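Local structure of histone-lysine N-methyltransferase SETMAR (Homo sapiens, 3BO5) at residues 19-24 and 40-45; 48-53 and 157-162; 77-82 and 98-103; 124-129 and 145-150; 215-220 and 231-236. The protein methylates lysine in histone H3 using S-adenosyl-L-methionine through the domain described here, and as a full-length transposase fusion takes part in DNA double-strand break repair. The protein carries 2 engineered substitutions. All coordinates share one frame; numbering follows the deposited sequence. Where two conformers were deposited one is given.

Contact 1 (19-24 and 40-45); sequences CGQENL and YTPDHV
Glu22 OE1 is gripped twice, by the phenol of Tyr40 and by water 1. Tyr40 OH donates to Glu22 OE1 over 2.5 Å, a short bond that uses the anti lone pair of the carboxylate oxygen, turned away from OE2. Water 1 donates to Glu22 OE1 at 2.7 Å and to Pro42 O at the same distance, which ties the carboxylate to the 40-45 segment a second time. The Glu22 chain bends at chi2 (-77°), bringing CD to 3.8 Å from Pro42 CB. The carboxylate plane stands 86° from the phenol ring, with OE1 at the ring edge and near its plane. Further back along the same ring, Gln21 CB comes obliquely to Tyr40 CD2 at 3.8 Å, and the two side chains run past each other in opposite directions. Cys19 SG adds a looser apolar touch on Tyr40 CB at 4.2 Å. Within the 40-45 segment Thr41 OG1 donates to Asp43 O over 2.6 Å, in the carbonyl plane and on a lone pair, a bond that spans Pro42. Both segments are loops in the Pre-SET motif region, and Thr41 pairs through its backbone with Gly203, a link into the SET portion of the domain. The nitrogen of Ile205 makes a weak hydrogen bond to Tyr40 OH, giving the phenol oxygen a donor as well as an acceptor partner. With two donors on one oxygen, Glu22 is probably ionised, and its charge would polarise the buried tyrosine O-H.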
# COMPACT_ATOMS: atom_id res chain seq x y z
N CYS A 19 15.19 8.54 1.00
CA CYS A 19 16.08 9.06 2.05
C CYS A 19 16.81 7.90 2.76
O CYS A 19 17.02 7.93 3.98
CB CYS A 19 15.25 9.85 3.05
SG CYS A 19 14.48 11.29 2.26
N GLY A 20 17.17 6.87 2.01
CA GLY A 20 17.97 5.77 2.61
C GLY A 20 17.15 4.82 3.50
O GLY A 20 17.69 3.90 4.12
N GLN A 21 15.83 5.07 3.56
CA GLN A 21 14.93 4.39 4.53
C GLN A 21 14.32 3.10 4.02
O GLN A 21 13.63 2.42 4.77
CB GLN A 21 13.85 5.36 5.09
CG GLN A 21 14.41 6.54 5.94
CD GLN A 21 13.38 7.50 6.49
OE1 GLN A 21 12.42 7.12 7.14
NE2 GLN A 21 13.59 8.78 6.25
N GLU A 22 14.60 2.73 2.76
CA GLU A 22 14.08 1.45 2.23
C GLU A 22 15.27 0.59 1.85
O GLU A 22 16.40 1.07 1.90
CB GLU A 22 13.23 1.71 0.98
CG GLU A 22 12.04 2.63 1.30
CD GLU A 22 10.91 1.94 2.00
OE1 GLU A 22 9.88 2.65 2.17
OE2 GLU A 22 10.99 0.71 2.41
N ASN A 23 15.01 -0.63 1.46
CA ASN A 23 16.10 -1.53 1.10
C ASN A 23 16.92 -1.07 -0.06
O ASN A 23 18.10 -1.40 -0.15
CB ASN A 23 15.54 -2.87 0.72
CG ASN A 23 14.93 -3.60 1.88
OD1 ASN A 23 15.30 -3.37 3.08
ND2 ASN A 23 13.99 -4.46 1.56
N LEU A 24 16.21 -0.39 -0.98
CA LEU A 24 16.79 0.12 -2.21
C LEU A 24 16.44 1.58 -2.34
O LEU A 24 15.45 2.07 -1.74
CB LEU A 24 16.24 -0.67 -3.38
CG LEU A 24 16.50 -2.15 -3.38
CD1 LEU A 24 15.75 -2.77 -4.47
CD2 LEU A 24 18.04 -2.46 -3.55
N TYR A 40 9.68 11.43 4.77
CA TYR A 40 9.60 10.02 4.44
C TYR A 40 9.47 9.12 5.65
O TYR A 40 10.20 9.32 6.66
CB TYR A 40 10.87 9.63 3.65
CG TYR A 40 10.59 8.31 2.93
CD1 TYR A 40 9.98 8.31 1.67
CD2 TYR A 40 10.81 7.05 3.56
CE1 TYR A 40 9.63 7.13 1.05
CE2 TYR A 40 10.41 5.86 2.96
CZ TYR A 40 9.82 5.92 1.67
OH TYR A 40 9.40 4.81 0.99
N THR A 41 8.62 8.09 5.55
CA THR A 41 8.64 7.00 6.50
C THR A 41 8.43 5.72 5.75
O THR A 41 7.58 5.69 4.83
CB THR A 41 7.53 7.15 7.56
OG1 THR A 41 7.57 6.02 8.45
CG2 THR A 41 6.08 7.23 6.96
N PRO A 42 9.21 4.69 6.10
CA PRO A 42 8.97 3.42 5.45
C PRO A 42 7.81 2.68 6.04
O PRO A 42 7.36 1.62 5.48
CB PRO A 42 10.30 2.66 5.71
CG PRO A 42 10.73 3.19 7.08
CD PRO A 42 10.30 4.66 7.09
N ASP A 43 7.26 3.17 7.18
CA ASP A 43 6.27 2.42 7.88
C ASP A 43 5.18 3.34 8.40
O ASP A 43 5.41 4.52 8.56
CB ASP A 43 6.82 1.69 9.10
CG ASP A 43 7.58 0.45 8.69
OD1 ASP A 43 6.93 -0.52 8.29
OD2 ASP A 43 8.82 0.51 8.82
N HIS A 44 4.02 2.79 8.70
CA HIS A 44 2.95 3.62 9.33
C HIS A 44 3.51 4.27 10.62
O HIS A 44 4.38 3.70 11.36
CB HIS A 44 1.80 2.80 9.83
CG HIS A 44 0.93 2.16 8.79
ND1 HIS A 44 0.64 2.74 7.57
CD2 HIS A 44 0.24 0.99 8.85
CE1 HIS A 44 -0.20 1.95 6.92
NE2 HIS A 44 -0.45 0.88 7.67
N VAL A 45 2.98 5.46 10.91
CA VAL A 45 3.30 6.15 12.15
C VAL A 45 1.97 6.54 12.78
O VAL A 45 0.93 6.56 12.13
CB VAL A 45 4.13 7.41 11.90
CG1 VAL A 45 5.47 7.06 11.18
CG2 VAL A 45 3.34 8.45 11.07
O HOH W 1 7.53 1.40 2.77

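Contact 2 (48-53 and 157-162); sequences PGADID and GEVLGF
Glu158 meets Pro48 through OE2, which lies 3.5 Å from Pro48 CD, while its OE1 forms a salt bridge with Arg168 of helix 162-169. At Val159 the carbonyl does the touching: Val159 O is 3.2 Å from Ala50 CB, and Val159 CG1 adds a looser apolar contact to the same methyl. Leu160 and Pro48 lie side by side, pointing the same way, with Leu160 CD2 at 3.8 Å from Pro48 CD. The CA-H of Leu160 also approaches Pro48 O, at 3.4 Å. That carbonyl is the acceptor of a backbone hydrogen bond, Gly161 N to Pro48 O, 3.0 Å long and nearly straight (167°), in the carbonyl plane and on a lone pair. Gly161 CA comes within 3.9 Å of Gly49 CA, a closeness that two glycines permit: a CB on Gly161 would strike Gly49 O, and one on Gly49 would strike Gly161 N. Gly161 is also the N-cap of helix 162-169. The contact thus joins the Pre-SET motif chain beyond strand 45-46 to the end of SET strand 151-160. Chemically it rests on one backbone hydrogen bond, weak CA-H...O contacts and small apolar touches, and the carboxylate beside the proline is probably kept charged by Arg168.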
# COMPACT_ATOMS: atom_id res chain seq x y z
N PRO A 48 -2.83 11.83 14.57
CA PRO A 48 -3.94 12.26 15.43
C PRO A 48 -5.16 11.37 15.31
O PRO A 48 -5.66 11.03 14.21
CB PRO A 48 -4.20 13.70 15.01
CG PRO A 48 -2.97 14.13 14.37
CD PRO A 48 -2.39 12.90 13.69
N GLY A 49 -5.69 11.03 16.46
CA GLY A 49 -6.92 10.23 16.54
C GLY A 49 -6.77 8.74 16.42
O GLY A 49 -7.73 7.96 16.63
N ALA A 50 -5.56 8.28 16.09
CA ALA A 50 -5.31 6.87 16.11
C ALA A 50 -5.52 6.36 17.55
O ALA A 50 -5.03 6.95 18.48
CB ALA A 50 -3.87 6.64 15.68
N ASP A 51 -6.21 5.26 17.71
CA ASP A 51 -6.36 4.64 19.03
C ASP A 51 -5.48 3.43 19.20
O ASP A 51 -5.33 2.94 20.31
CB ASP A 51 -7.81 4.36 19.37
CG ASP A 51 -8.47 3.40 18.39
OD1 ASP A 51 -8.14 3.41 17.19
OD2 ASP A 51 -9.37 2.65 18.83
N ILE A 52 -4.80 3.02 18.13
CA ILE A 52 -3.90 1.85 18.14
C ILE A 52 -2.56 2.30 17.51
O ILE A 52 -2.58 2.81 16.38
CB ILE A 52 -4.51 0.67 17.33
CG1 ILE A 52 -5.93 0.30 17.86
CG2 ILE A 52 -3.54 -0.53 17.33
CD1 ILE A 52 -6.64 -0.84 17.10
N ASP A 53 -1.43 2.14 18.21
CA ASP A 53 -0.15 2.54 17.69
C ASP A 53 0.28 1.45 16.72
O ASP A 53 0.45 0.31 17.12
CB ASP A 53 0.85 2.69 18.84
CG ASP A 53 2.25 2.97 18.40
OD1 ASP A 53 2.63 2.82 17.20
OD2 ASP A 53 3.02 3.46 19.31
N GLY A 157 1.69 5.65 6.07
CA GLY A 157 1.75 7.06 6.48
C GLY A 157 1.12 7.19 7.83
O GLY A 157 1.24 6.29 8.64
N GLU A 158 0.63 8.39 8.14
CA GLU A 158 0.02 8.53 9.46
C GLU A 158 -1.26 7.75 9.53
O GLU A 158 -2.10 7.82 8.60
CB GLU A 158 -0.39 10.00 9.67
CG GLU A 158 0.77 10.95 9.79
CD GLU A 158 0.30 12.35 10.00
OE1 GLU A 158 0.17 13.09 9.03
OE2 GLU A 158 -0.03 12.64 11.17
N VAL A 159 -1.44 7.06 10.64
CA VAL A 159 -2.69 6.32 10.90
C VAL A 159 -3.57 7.27 11.71
O VAL A 159 -3.15 7.77 12.75
CB VAL A 159 -2.40 5.06 11.70
CG1 VAL A 159 -3.67 4.32 12.08
CG2 VAL A 159 -1.54 4.13 10.78
N LEU A 160 -4.76 7.57 11.19
CA LEU A 160 -5.57 8.69 11.72
C LEU A 160 -6.86 8.13 12.26
O LEU A 160 -7.38 7.09 11.88
CB LEU A 160 -5.96 9.62 10.59
CG LEU A 160 -4.86 10.32 9.84
CD1 LEU A 160 -5.41 11.29 8.76
CD2 LEU A 160 -3.95 11.03 10.79
N GLY A 161 -7.44 8.89 13.18
CA GLY A 161 -8.82 8.61 13.49
C GLY A 161 -9.81 9.29 12.55
O GLY A 161 -9.48 10.23 11.80
N PHE A 162 -11.07 8.81 12.65
CA PHE A 162 -12.11 9.25 11.75
C PHE A 162 -12.31 10.79 11.77
O PHE A 162 -12.42 11.42 10.72
CB PHE A 162 -13.40 8.52 12.13
CG PHE A 162 -14.54 8.72 11.19
CD1 PHE A 162 -15.07 7.62 10.55
CD2 PHE A 162 -15.18 9.95 11.05
CE1 PHE A 162 -16.18 7.79 9.69
CE2 PHE A 162 -16.26 10.12 10.17
CZ PHE A 162 -16.75 9.07 9.50

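Contact 3 (77-82 and 98-103); sequences LRHGEN and YAEPVF
His79 and Glu100 bring the two backbones to 6.3 Å, CA to CA, and Asn82 and Val102 form the second close pair. The touching parts, 79 to 82 and 100 to 103, run 61° apart end to end. A bond from Gly80 N to Leu77 O closes the bend that carries His79, and Gly80 adopts backbone angles that call for glycine. His79 CB packs on Glu100 CB at 3.6 Å, while Glu100 CG sits obliquely to the imidazole near CD2; ring and carboxylate planes are 32° apart. At the ring edge water 2 lies in plane, 2.6 Å from His79 ND1, and donates to Pro101 O at 2.7 Å. The contact lies on the surface of the Pre-SET region, beside the triangular zinc cluster to which Cys76 and Cys105 contribute, and Phe103 has its side chain about 7 Å from a bound zinc ion. Strand 102-103 runs parallel to strand 217-223 of the SET domain, whose Ile220 and Val222 touch Val102. Asn82 CG, anti to the carbonyl carbon (chi1 -66°), packs against Val102 CG1. Asn82 ND2 donates to Asn117 OD1 and, at 3.0 Å, to water 3, which in turn accepts Phe103 N at 2.8 Å. An alanine in place of Asn82 would probably leave Asn117 OD1 and water 3 without this donor and open a gap beside the Val102 methyl. Water 4 lies 2.7 Å from Asn82 OD1 and also near Pro101 O, and its protons may be shared with other acceptors nearby.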
# COMPACT_ATOMS: atom_id res chain seq x y z
N LEU A 77 -1.29 -19.22 9.57
CA LEU A 77 -1.68 -19.70 8.27
C LEU A 77 -3.03 -20.39 8.33
O LEU A 77 -3.20 -21.45 7.71
CB LEU A 77 -0.68 -20.68 7.70
CG LEU A 77 0.67 -20.05 7.38
CD1 LEU A 77 1.67 -21.04 6.76
CD2 LEU A 77 0.52 -18.88 6.47
N ARG A 78 -3.96 -19.81 9.04
CA ARG A 78 -5.26 -20.48 9.22
C ARG A 78 -6.12 -20.55 7.97
O ARG A 78 -7.14 -21.26 7.97
CB ARG A 78 -6.03 -19.85 10.37
CG ARG A 78 -5.33 -20.03 11.67
CD ARG A 78 -6.05 -19.25 12.73
NE ARG A 78 -5.62 -19.59 14.09
CZ ARG A 78 -5.28 -18.69 15.00
NH1 ARG A 78 -4.93 -19.06 16.23
NH2 ARG A 78 -5.27 -17.40 14.68
N HIS A 79 -5.72 -19.84 6.91
CA HIS A 79 -6.44 -19.86 5.64
C HIS A 79 -5.50 -20.20 4.48
O HIS A 79 -5.64 -19.71 3.36
CB HIS A 79 -7.25 -18.56 5.47
CG HIS A 79 -8.32 -18.42 6.51
ND1 HIS A 79 -8.12 -17.74 7.70
CD2 HIS A 79 -9.58 -18.90 6.56
CE1 HIS A 79 -9.22 -17.79 8.42
NE2 HIS A 79 -10.12 -18.51 7.77
N GLY A 80 -4.56 -21.10 4.76
CA GLY A 80 -3.72 -21.65 3.72
C GLY A 80 -2.54 -20.70 3.57
O GLY A 80 -2.44 -19.69 4.29
N GLU A 81 -1.64 -21.01 2.68
CA GLU A 81 -0.45 -20.21 2.51
C GLU A 81 -0.85 -18.92 1.85
O GLU A 81 -1.71 -18.93 0.96
CB GLU A 81 0.58 -20.93 1.66
CG GLU A 81 1.19 -22.11 2.44
CD GLU A 81 2.38 -22.71 1.68
OE1 GLU A 81 2.12 -23.34 0.63
OE2 GLU A 81 3.55 -22.48 2.11
N ASN A 82 -0.25 -17.81 2.26
CA ASN A 82 -0.53 -16.56 1.58
C ASN A 82 0.36 -16.42 0.37
O ASN A 82 -0.07 -15.78 -0.63
CB ASN A 82 -0.23 -15.41 2.53
CG ASN A 82 -1.15 -15.39 3.69
OD1 ASN A 82 -2.39 -15.37 3.53
ND2 ASN A 82 -0.58 -15.41 4.90
N TYR A 98 -16.69 -14.05 1.06
CA TYR A 98 -15.95 -13.50 2.21
C TYR A 98 -14.45 -13.72 1.98
O TYR A 98 -14.05 -14.76 1.43
CB TYR A 98 -16.40 -14.11 3.54
N ALA A 99 -13.64 -12.73 2.35
CA ALA A 99 -12.21 -12.76 2.05
C ALA A 99 -11.50 -13.24 3.28
O ALA A 99 -11.86 -12.87 4.40
CB ALA A 99 -11.70 -11.38 1.68
N GLU A 100 -10.48 -14.07 3.07
CA GLU A 100 -9.64 -14.58 4.17
C GLU A 100 -8.56 -13.55 4.57
O GLU A 100 -7.74 -13.16 3.74
CB GLU A 100 -8.99 -15.88 3.75
CG GLU A 100 -9.94 -17.04 3.46
CD GLU A 100 -9.37 -17.99 2.40
OE1 GLU A 100 -8.36 -17.64 1.74
OE2 GLU A 100 -9.95 -19.09 2.23
N PRO A 101 -8.54 -13.17 5.84
CA PRO A 101 -7.55 -12.18 6.30
C PRO A 101 -6.13 -12.74 6.25
O PRO A 101 -5.90 -13.95 6.48
CB PRO A 101 -7.99 -11.86 7.74
CG PRO A 101 -8.75 -13.09 8.18
CD PRO A 101 -9.42 -13.63 6.93
N VAL A 102 -5.20 -11.88 5.89
CA VAL A 102 -3.81 -12.26 5.73
C VAL A 102 -2.99 -11.83 6.94
O VAL A 102 -2.95 -10.61 7.31
CB VAL A 102 -3.13 -11.60 4.49
CG1 VAL A 102 -1.65 -11.93 4.41
CG2 VAL A 102 -3.86 -12.03 3.17
N PHE A 103 -2.37 -12.85 7.56
CA PHE A 103 -1.42 -12.58 8.64
C PHE A 103 -0.07 -13.10 8.24
O PHE A 103 0.02 -14.23 7.85
CB PHE A 103 -1.88 -13.31 9.92
CG PHE A 103 -3.08 -12.69 10.50
CD1 PHE A 103 -2.95 -11.74 11.54
CD2 PHE A 103 -4.35 -13.07 10.05
CE1 PHE A 103 -4.09 -11.14 12.10
CE2 PHE A 103 -5.52 -12.47 10.62
CZ PHE A 103 -5.36 -11.54 11.62
O HOH W 2 -6.38 -15.94 8.27
O HOH W 3 -2.59 -15.65 7.17
O HOH W 4 -4.85 -15.95 4.58

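Contact 4 (124-129 and 145-150); sequences LQFHFQ and FIPKGR
Phe126 and Arg150 are brought together by torsions on both sides: Phe126 CG stands anti to its carbonyl carbon, and the Arg150 chain bends at chi2 (-69°) and again at chi3 (-63°), which turns NE back toward Phe126. Phe126 CZ lies over one guanidinium face, near its rim, 3.3 Å from Arg150 NH2. Ile146 takes one face of the Phe126 ring in a CH-pi contact, its CG1 3.8 Å from the ring centroid and 8° off the normal. Phe126 CE2 meets Ile146 CG2 at 3.7 Å, and Pro147 CD touches Phe126 CZ more loosely. Ile146 CD1 reaches past to the edge of Phe128, 3.8 Å from its CE1. Water 5 bridges the segments, donating to Gln125 O and accepting from Arg150 NH2, both at 2.9 Å. An alanine in place of Phe126 would probably open a gap beside Ile146 and leave the Arg150 guanidinium freer to turn. Arg150 itself closes a type II turn, its N bonded to Pro147 O. The cluster packs the entry to strand 128-132 of the SET domain against the turn that leads from strand 138-142, its antiparallel neighbour, into strand 151-160.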
# COMPACT_ATOMS: atom_id res chain seq x y z
N LEU A 124 11.08 -3.33 0.31
CA LEU A 124 11.13 -3.17 -1.17
C LEU A 124 12.12 -4.12 -1.75
O LEU A 124 13.22 -4.30 -1.19
CB LEU A 124 11.56 -1.74 -1.58
CG LEU A 124 10.66 -0.65 -1.03
CD1 LEU A 124 10.97 0.60 -1.81
CD2 LEU A 124 9.15 -0.96 -1.15
N GLN A 125 11.78 -4.67 -2.91
CA GLN A 125 12.68 -5.64 -3.59
C GLN A 125 13.00 -5.24 -5.00
O GLN A 125 13.71 -6.00 -5.72
CB GLN A 125 12.07 -7.01 -3.57
CG GLN A 125 11.74 -7.49 -2.13
CD GLN A 125 12.98 -7.69 -1.31
OE1 GLN A 125 13.98 -8.16 -1.86
NE2 GLN A 125 12.88 -7.55 0.00
N PHE A 126 12.46 -4.10 -5.42
CA PHE A 126 12.71 -3.57 -6.79
C PHE A 126 13.11 -2.13 -6.72
O PHE A 126 12.82 -1.45 -5.75
CB PHE A 126 11.45 -3.72 -7.64
CG PHE A 126 10.94 -5.14 -7.72
CD1 PHE A 126 11.60 -6.04 -8.61
CD2 PHE A 126 9.90 -5.59 -6.91
CE1 PHE A 126 11.17 -7.38 -8.68
CE2 PHE A 126 9.44 -6.87 -6.96
CZ PHE A 126 10.09 -7.81 -7.83
N HIS A 127 13.75 -1.66 -7.80
CA HIS A 127 14.13 -0.27 -7.92
C HIS A 127 12.99 0.48 -8.60
O HIS A 127 12.70 0.21 -9.78
CB HIS A 127 15.41 -0.19 -8.75
CG HIS A 127 16.59 -0.75 -8.04
ND1 HIS A 127 16.88 -2.10 -8.03
CD2 HIS A 127 17.56 -0.14 -7.31
CE1 HIS A 127 17.98 -2.29 -7.32
NE2 HIS A 127 18.41 -1.13 -6.87
N PHE A 128 12.45 1.43 -7.86
CA PHE A 128 11.41 2.28 -8.38
C PHE A 128 11.91 3.64 -8.66
O PHE A 128 13.04 3.97 -8.28
CB PHE A 128 10.30 2.39 -7.33
CG PHE A 128 9.78 1.05 -6.92
CD1 PHE A 128 9.20 0.19 -7.83
CD2 PHE A 128 9.81 0.66 -5.58
CE1 PHE A 128 8.72 -1.08 -7.47
CE2 PHE A 128 9.32 -0.62 -5.21
CZ PHE A 128 8.79 -1.49 -6.15
N GLN A 129 11.08 4.46 -9.31
CA GLN A 129 11.47 5.83 -9.65
C GLN A 129 10.23 6.69 -9.60
O GLN A 129 9.19 6.28 -10.17
CB GLN A 129 12.10 5.83 -11.04
CG GLN A 129 12.66 7.13 -11.48
CD GLN A 129 12.98 7.12 -12.96
OE1 GLN A 129 12.10 7.19 -13.80
NE2 GLN A 129 14.26 6.96 -13.30
N PHE A 145 11.68 -5.40 -14.24
CA PHE A 145 10.58 -6.29 -14.39
C PHE A 145 10.07 -6.74 -13.02
O PHE A 145 10.86 -7.15 -12.19
CB PHE A 145 11.04 -7.54 -15.15
CG PHE A 145 9.93 -8.41 -15.56
CD1 PHE A 145 9.17 -8.10 -16.70
CD2 PHE A 145 9.66 -9.56 -14.88
CE1 PHE A 145 8.11 -8.93 -17.08
CE2 PHE A 145 8.62 -10.42 -15.29
CZ PHE A 145 7.84 -10.09 -16.37
N ILE A 146 8.75 -6.73 -12.83
CA ILE A 146 8.17 -7.31 -11.63
C ILE A 146 7.21 -8.45 -12.00
O ILE A 146 6.19 -8.23 -12.60
CB ILE A 146 7.38 -6.22 -10.87
CG1 ILE A 146 8.31 -5.07 -10.48
CG2 ILE A 146 6.74 -6.88 -9.55
CD1 ILE A 146 7.58 -3.87 -9.83
N PRO A 147 7.53 -9.67 -11.59
CA PRO A 147 6.63 -10.80 -11.81
C PRO A 147 5.31 -10.64 -11.13
O PRO A 147 5.25 -10.16 -9.99
CB PRO A 147 7.40 -11.99 -11.19
CG PRO A 147 8.87 -11.57 -11.30
CD PRO A 147 8.79 -10.06 -10.93
N LYS A 148 4.27 -11.11 -11.78
CA LYS A 148 2.93 -11.17 -11.22
C LYS A 148 2.95 -11.77 -9.84
O LYS A 148 3.54 -12.82 -9.62
CB LYS A 148 2.09 -12.07 -12.09
CG LYS A 148 0.66 -12.22 -11.64
CD LYS A 148 -0.19 -12.98 -12.68
CE LYS A 148 -1.59 -13.12 -12.15
NZ LYS A 148 -2.54 -13.63 -13.18
N GLY A 149 2.29 -11.10 -8.91
CA GLY A 149 2.16 -11.59 -7.58
C GLY A 149 3.18 -11.07 -6.60
O GLY A 149 2.98 -11.19 -5.40
N ARG A 150 4.25 -10.49 -7.08
CA ARG A 150 5.32 -10.02 -6.21
C ARG A 150 4.91 -8.77 -5.43
O ARG A 150 4.14 -7.92 -5.92
CB ARG A 150 6.58 -9.73 -7.02
CG ARG A 150 7.28 -11.07 -7.40
CD ARG A 150 7.92 -11.83 -6.20
NE ARG A 150 8.98 -11.05 -5.58
CZ ARG A 150 10.19 -10.81 -6.09
NH1 ARG A 150 10.56 -11.45 -7.19
NH2 ARG A 150 11.04 -9.97 -5.47
O HOH W 5 13.49 -8.79 -6.50

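Contact 5 (215-220 and 231-236); sequences PNLLMI and LALFAA
Leu218 and Phe234 form an antiparallel hydrogen-bonded pair, joined by Leu218 N to Phe234 O and Phe234 N to Leu218 O, each 2.9 Å. Ile220 and Ala232 do the same, with Ile220 N to Ala232 O at 2.8 Å and the return bond from Ala232 N to Ile220 O at 3.0 Å. Beyond the strand ends Ala236 N reaches Asn216 O along an almost straight bond (177°), the donor standing well above the carbonyl plane. CA-H groups fill the non-hydrogen-bonded positions: Leu217 CA approaches Phe234 O at 3.2 Å, and Met219 CA approaches Ala232 O likewise. Apolar packing occupies both faces. On the side of Met219 and Leu233, Leu233 CD2 touches Met219 CB at 3.8 Å; the Met219 chain is extended to SD (chi2 -179°), which lies 3.9 Å from Leu231 CB. Tyr247 of strand 244-247 touches both Met219 and Leu233. On the other face, the Ile220 and Phe234 side chains cross at about a right angle, CG1 of Ile220 meeting Phe234 CD2. Polar bonds outside the pair fix the side chain of Asn216, with ND2 on Glu244 O and OD1 on Ser246 N. The strand axes run 148° apart in direction, making a twisted antiparallel hairpin, 217-223 with 230-235, that belongs to the sheet of the SET domain, where strand 230-235 also pairs with strand 151-160.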
# COMPACT_ATOMS: atom_id res chain seq x y z
N PRO A 215 -5.71 -1.09 -13.21
CA PRO A 215 -4.39 -0.92 -12.61
C PRO A 215 -3.57 -2.16 -12.67
O PRO A 215 -4.07 -3.24 -12.96
CB PRO A 215 -4.75 -0.64 -11.16
CG PRO A 215 -6.01 -1.42 -10.93
CD PRO A 215 -6.77 -1.20 -12.19
N ASN A 216 -2.31 -2.02 -12.24
CA ASN A 216 -1.46 -3.22 -12.22
C ASN A 216 -1.07 -3.69 -10.85
O ASN A 216 -0.30 -4.65 -10.73
CB ASN A 216 -0.20 -3.04 -13.10
CG ASN A 216 0.61 -1.83 -12.76
OD1 ASN A 216 0.44 -1.20 -11.69
ND2 ASN A 216 1.55 -1.44 -13.69
N LEU A 217 -1.56 -2.98 -9.83
CA LEU A 217 -1.36 -3.43 -8.43
C LEU A 217 -2.73 -3.73 -7.81
O LEU A 217 -3.75 -3.08 -8.11
CB LEU A 217 -0.74 -2.34 -7.58
CG LEU A 217 0.60 -1.88 -8.09
CD1 LEU A 217 1.09 -0.71 -7.23
CD2 LEU A 217 1.65 -3.02 -8.19
N LEU A 218 -2.68 -4.68 -6.87
CA LEU A 218 -3.77 -4.99 -5.99
C LEU A 218 -3.38 -4.73 -4.53
O LEU A 218 -2.37 -5.22 -4.11
CB LEU A 218 -4.19 -6.50 -6.10
CG LEU A 218 -5.30 -6.96 -5.19
CD1 LEU A 218 -6.62 -6.23 -5.42
CD2 LEU A 218 -5.50 -8.54 -5.35
N MET A 219 -4.22 -4.00 -3.77
CA MET A 219 -3.92 -3.72 -2.38
C MET A 219 -4.60 -4.76 -1.46
O MET A 219 -5.81 -5.02 -1.58
CB MET A 219 -4.51 -2.35 -2.02
CG MET A 219 -4.06 -1.96 -0.56
SD MET A 219 -4.78 -0.35 -0.18
CE MET A 219 -3.58 0.73 -0.99
N ILE A 220 -3.81 -5.37 -0.57
CA ILE A 220 -4.29 -6.35 0.37
C ILE A 220 -3.94 -5.88 1.77
O ILE A 220 -2.79 -5.55 2.01
CB ILE A 220 -3.47 -7.69 0.14
CG1 ILE A 220 -3.74 -8.22 -1.26
CG2 ILE A 220 -3.94 -8.78 1.09
CD1 ILE A 220 -5.17 -8.27 -1.58
N LEU A 231 -0.96 -1.87 4.19
CA LEU A 231 -1.76 -1.77 2.96
C LEU A 231 -0.79 -2.13 1.87
O LEU A 231 -0.04 -1.32 1.36
CB LEU A 231 -2.27 -0.33 2.77
CG LEU A 231 -3.20 0.15 3.91
CD1 LEU A 231 -3.83 1.48 3.46
CD2 LEU A 231 -4.20 -0.88 4.38
N ALA A 232 -0.77 -3.43 1.58
CA ALA A 232 0.35 -3.99 0.78
C ALA A 232 -0.06 -4.08 -0.67
O ALA A 232 -1.08 -4.71 -0.94
CB ALA A 232 0.67 -5.37 1.34
N LEU A 233 0.73 -3.52 -1.58
CA LEU A 233 0.35 -3.54 -3.04
C LEU A 233 1.23 -4.62 -3.65
O LEU A 233 2.45 -4.64 -3.46
CB LEU A 233 0.69 -2.23 -3.74
CG LEU A 233 -0.33 -1.23 -3.19
CD1 LEU A 233 0.17 -0.02 -2.46
CD2 LEU A 233 -1.55 -1.08 -4.05
N PHE A 234 0.51 -5.56 -4.31
CA PHE A 234 1.18 -6.66 -5.06
C PHE A 234 0.93 -6.50 -6.52
O PHE A 234 -0.11 -5.98 -6.94
CB PHE A 234 0.62 -8.03 -4.60
CG PHE A 234 0.94 -8.38 -3.16
CD1 PHE A 234 2.03 -9.16 -2.85
CD2 PHE A 234 0.08 -7.95 -2.15
CE1 PHE A 234 2.29 -9.50 -1.52
CE2 PHE A 234 0.37 -8.22 -0.81
CZ PHE A 234 1.43 -8.98 -0.49
N ALA A 235 1.89 -6.97 -7.33
CA ALA A 235 1.65 -6.89 -8.78
C ALA A 235 0.52 -7.82 -9.17
O ALA A 235 0.57 -9.01 -8.85
CB ALA A 235 2.96 -7.30 -9.52
N ALA A 236 -0.47 -7.27 -9.90
CA ALA A 236 -1.65 -8.04 -10.32
C ALA A 236 -1.36 -8.80 -11.65
O ALA A 236 -2.15 -9.68 -12.10
CB ALA A 236 -2.81 -7.13 -10.49

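Overall arrangement
Contacts 4 and 5 are the closest pair, their centres 11 Å apart, and the backbone joins them: Gly149 N lies 2.7 Å from Ala235 O, and Arg150 O 2.8 Å from Ala235 N. Contact 1 meets contact 2 where Val45 runs beside Gly157 and Val159, and meets contact 4 through Asn23 ND2 on Leu124 O; it thus stands between the two, which lie on opposite sides of the chain centre. Contact 3, next to the Pre-SET zinc cluster, touches contact 5 where Val102 packs on Ile220. The bound S-adenosyl-L-homocysteine is about 11 Å from the Leu233 side chain and about 12 Å from that of Tyr40, so neither contact 5 nor contact 1 lines the cofactor pocket directly.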